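Local coordinates for beta-lactamase (Klebsiella pneumoniae, PDB 6HUH), which probably hydrolyses beta-lactam antibiotics to substituted beta-amino acids, as a class D (OXA-type) serine beta-lactamase, at residues 213-218 and 236-241. Numbering follows the deposited sequence.
Sequences DQQIGW and VIQKPG
In Q214 a first torsion of -67° sets CG anti to the carbonyl carbon, and the chain then runs extended across I237 at about a right angle. I237 in turn has CG2 anti to its own backbone N, and this methyl meets the amide of Q214, 3.4 Å from OE1. I216 lies beside I237 on the same face of the sheet, the two side chains pointing the same way with their CG1 atoms 4.1 Å apart.

The other face carries Q215 and Q238, also side by side. Q215 is extended beyond CG, whereas Q238 bends at chi2, and their amide planes stand 65° apart. The two NE2 groups are both donors and make no bond to each other; each OE1 instead accepts a weak hydrogen bond from helix 245-264, Q215 from the backbone N of A245 and Q238 from NE of R248. NE2 of Q215 also packs against P240, 3.5 Å from its CB.

Between the two faces the backbones form an antiparallel ladder, the open end of the hairpin made by strands 215-225 and 228-238. Q215 and Q238 are one hydrogen-bonded pair, with N of Q215 2.8 Å from O of Q238. G217 and V236 are the next such pair, G217 N reaching V236 O at 2.8 Å, with the non-hydrogen-bonded pair I216 and I237 between. Strand 215-225 also bonds to strand 192-201 through I216 and W218, within the central antiparallel sheet of the penicillin-binding, serine beta-lactamase fold.

The example illustrates a division of labour: main-chain bonds set the register while the faces differ in chemistry, apolar contact joining the isoleucines on one and, on the other, glutamine carbonyls bonding weakly to the helix while their amide nitrogens, both donors, do not pair.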
ATOM      1  N   ASP A 213       4.955  17.225 -28.887  1.00 98.38           N
ATOM      2  CA  ASP A 213       5.215  15.850 -28.411  1.00 95.50           C
ATOM      3  C   ASP A 213       6.027  15.883 -27.087  1.00 90.12           C
ATOM      4  O   ASP A 213       7.037  15.186 -26.918  1.00 89.92           O
ATOM      5  CB  ASP A 213       5.851  14.976 -29.526  1.00100.12           C
ATOM      6  CG  ASP A 213       6.154  13.522 -29.188  1.00112.77           C
ATOM      7  OD1 ASP A 213       5.478  12.962 -28.295  1.00111.92           O
ATOM      8  OD2 ASP A 213       7.064  12.947 -29.818  1.00121.67           O
ATOM      9  N   GLN A 214       5.572  16.753 -26.169  1.00 78.68           N
ATOM     10  CA  GLN A 214       6.196  16.950 -24.867  1.00 73.75           C
ATOM     11  C   GLN A 214       5.321  16.394 -23.749  1.00 68.62           C
ATOM     12  O   GLN A 214       4.115  16.624 -23.717  1.00 67.36           O
ATOM     13  CB  GLN A 214       6.542  18.427 -24.633  1.00 74.48           C
ATOM     14  CG  GLN A 214       7.642  18.941 -25.555  1.00 87.39           C
ATOM     15  CD  GLN A 214       8.150  20.301 -25.144  1.00105.97           C
ATOM     16  OE1 GLN A 214       7.408  21.294 -25.111  1.00103.22           O
ATOM     17  NE2 GLN A 214       9.438  20.377 -24.845  1.00 93.39           N
ATOM     18  N   GLN A 215       5.969  15.680 -22.830  1.00 59.26           N
ATOM     19  CA  GLN A 215       5.380  15.053 -21.660  1.00 55.25           C
ATOM     20  C   GLN A 215       5.064  16.107 -20.599  1.00 51.66           C
ATOM     21  O   GLN A 215       5.864  17.017 -20.389  1.00 50.42           O
ATOM     22  CB  GLN A 215       6.399  14.052 -21.090  1.00 57.02           C
ATOM     23  CG  GLN A 215       5.833  12.672 -20.791  1.00 75.82           C
ATOM     24  CD  GLN A 215       6.850  11.794 -20.111  1.00101.18           C
ATOM     25  OE1 GLN A 215       6.651  11.338 -18.981  1.00 98.71           O
ATOM     26  NE2 GLN A 215       7.969  11.538 -20.777  1.00 94.77           N
ATOM     27  N   ILE A 216       3.913  15.975 -19.923  1.00 44.01           N
ATOM     28  CA  ILE A 216       3.541  16.852 -18.812  1.00 41.94           C
ATOM     29  C   ILE A 216       3.553  16.010 -17.548  1.00 44.04           C
ATOM     30  O   ILE A 216       2.767  15.070 -17.411  1.00 43.75           O
ATOM     31  CB  ILE A 216       2.197  17.628 -18.945  1.00 44.28           C
ATOM     32  CG1 ILE A 216       2.118  18.434 -20.257  1.00 46.43           C
ATOM     33  CG2 ILE A 216       1.959  18.527 -17.706  1.00 42.14           C
ATOM     34  CD1 ILE A 216       0.746  18.506 -20.846  1.00 57.77           C
ATOM     35  N   GLY A 217       4.467  16.338 -16.661  1.00 38.47           N
ATOM     36  CA  GLY A 217       4.572  15.674 -15.376  1.00 36.65           C
ATOM     37  C   GLY A 217       3.772  16.457 -14.372  1.00 37.23           C
ATOM     38  O   GLY A 217       3.739  17.680 -14.429  1.00 38.01           O
ATOM     39  N   TRP A 218       3.067  15.791 -13.503  1.00 30.57           N
ATOM     40  CA  TRP A 218       2.303  16.527 -12.516  1.00 28.85           C
ATOM     41  C   TRP A 218       2.598  15.975 -11.120  1.00 30.57           C
ATOM     42  O   TRP A 218       2.608  14.765 -10.937  1.00 29.73           O
ATOM     43  CB  TRP A 218       0.788  16.338 -12.746  1.00 26.77           C
ATOM     44  CG  TRP A 218       0.069  17.084 -13.829  1.00 27.33           C
ATOM     45  CD1 TRP A 218      -0.310  16.578 -15.040  1.00 30.54           C
ATOM     46  CD2 TRP A 218      -0.666  18.311 -13.667  1.00 26.88           C
ATOM     47  NE1 TRP A 218      -1.149  17.459 -15.685  1.00 29.70           N
ATOM     48  CE2 TRP A 218      -1.378  18.536 -14.869  1.00 30.53           C
ATOM     49  CE3 TRP A 218      -0.740  19.280 -12.645  1.00 27.13           C
ATOM     50  CZ2 TRP A 218      -2.136  19.688 -15.082  1.00 29.21           C
ATOM     51  CZ3 TRP A 218      -1.494  20.415 -12.855  1.00 28.09           C
ATOM     52  CH2 TRP A 218      -2.186  20.610 -14.062  1.00 29.08           C
ATOM     53  N   VAL A 236       6.152  19.399 -15.122  1.00 31.26           N
ATOM     54  CA  VAL A 236       7.438  19.190 -15.775  1.00 32.85           C
ATOM     55  C   VAL A 236       7.145  19.002 -17.248  1.00 40.42           C
ATOM     56  O   VAL A 236       6.455  18.049 -17.622  1.00 41.35           O
ATOM     57  CB  VAL A 236       8.228  17.984 -15.202  1.00 36.06           C
ATOM     58  CG1 VAL A 236       9.434  17.649 -16.066  1.00 36.35           C
ATOM     59  CG2 VAL A 236       8.652  18.237 -13.767  1.00 36.05           C
ATOM     60  N   ILE A 237       7.659  19.892 -18.082  1.00 37.65           N
ATOM     61  CA  ILE A 237       7.486  19.735 -19.519  1.00 38.53           C
ATOM     62  C   ILE A 237       8.835  19.308 -20.095  1.00 44.30           C
ATOM     63  O   ILE A 237       9.824  20.040 -19.963  1.00 46.26           O
ATOM     64  CB  ILE A 237       6.804  20.955 -20.232  1.00 41.34           C
ATOM     65  CG1 ILE A 237       5.266  21.006 -19.944  1.00 39.67           C
ATOM     66  CG2 ILE A 237       7.036  20.903 -21.742  1.00 42.52           C
ATOM     67  CD1 ILE A 237       4.807  21.598 -18.613  1.00 36.76           C
ATOM     68  N   GLN A 238       8.885  18.103 -20.674  1.00 39.41           N
ATOM     69  CA  GLN A 238      10.110  17.544 -21.227  1.00 40.68           C
ATOM     70  C   GLN A 238       9.858  16.593 -22.387  1.00 47.54           C
ATOM     71  O   GLN A 238       8.735  16.145 -22.606  1.00 45.20           O
ATOM     72  CB  GLN A 238      10.913  16.816 -20.125  1.00 41.99           C
ATOM     73  CG  GLN A 238      10.095  15.806 -19.319  1.00 58.64           C
ATOM     74  CD  GLN A 238      10.793  14.488 -19.133  1.00 85.69           C
ATOM     75  OE1 GLN A 238      11.483  14.271 -18.132  1.00 83.52           O
ATOM     76  NE2 GLN A 238      10.591  13.560 -20.067  1.00 80.30           N
ATOM     77  N   LYS A 239      10.933  16.278 -23.120  1.00 49.74           N
ATOM     78  CA  LYS A 239      10.948  15.299 -24.193  1.00 52.38           C
ATOM     79  C   LYS A 239      11.122  13.968 -23.444  1.00 60.46           C
ATOM     80  O   LYS A 239      11.939  13.910 -22.515  1.00 59.79           O
ATOM     81  CB  LYS A 239      12.161  15.538 -25.107  1.00 57.11           C
ATOM     82  CG  LYS A 239      12.052  14.951 -26.520  1.00 80.65           C
ATOM     83  CD  LYS A 239      12.419  13.453 -26.644  1.00 93.93           C
ATOM     84  CE  LYS A 239      13.899  13.151 -26.632  1.00104.75           C
ATOM     85  NZ  LYS A 239      14.158  11.692 -26.488  1.00106.92           N
ATOM     86  N   PRO A 240      10.372  12.897 -23.783  1.00 60.05           N
ATOM     87  CA  PRO A 240      10.558  11.632 -23.058  1.00 60.98           C
ATOM     88  C   PRO A 240      11.998  11.133 -23.158  1.00 69.68           C
ATOM     89  O   PRO A 240      12.620  11.286 -24.208  1.00 71.07           O
ATOM     90  CB  PRO A 240       9.557  10.678 -23.732  1.00 62.88           C
ATOM     91  CG  PRO A 240       9.257  11.297 -25.053  1.00 67.89           C
ATOM     92  CD  PRO A 240       9.341  12.770 -24.833  1.00 62.37           C
ATOM     93  N   GLY A 241      12.522  10.599 -22.054  1.00 68.09           N
ATOM     94  CA  GLY A 241      13.882  10.078 -21.994  1.00 70.27           C
ATOM     95  C   GLY A 241      14.500  10.046 -20.611  1.00 74.65           C
ATOM     96  O   GLY A 241      14.535  11.070 -19.914  1.00 74.25           O
TER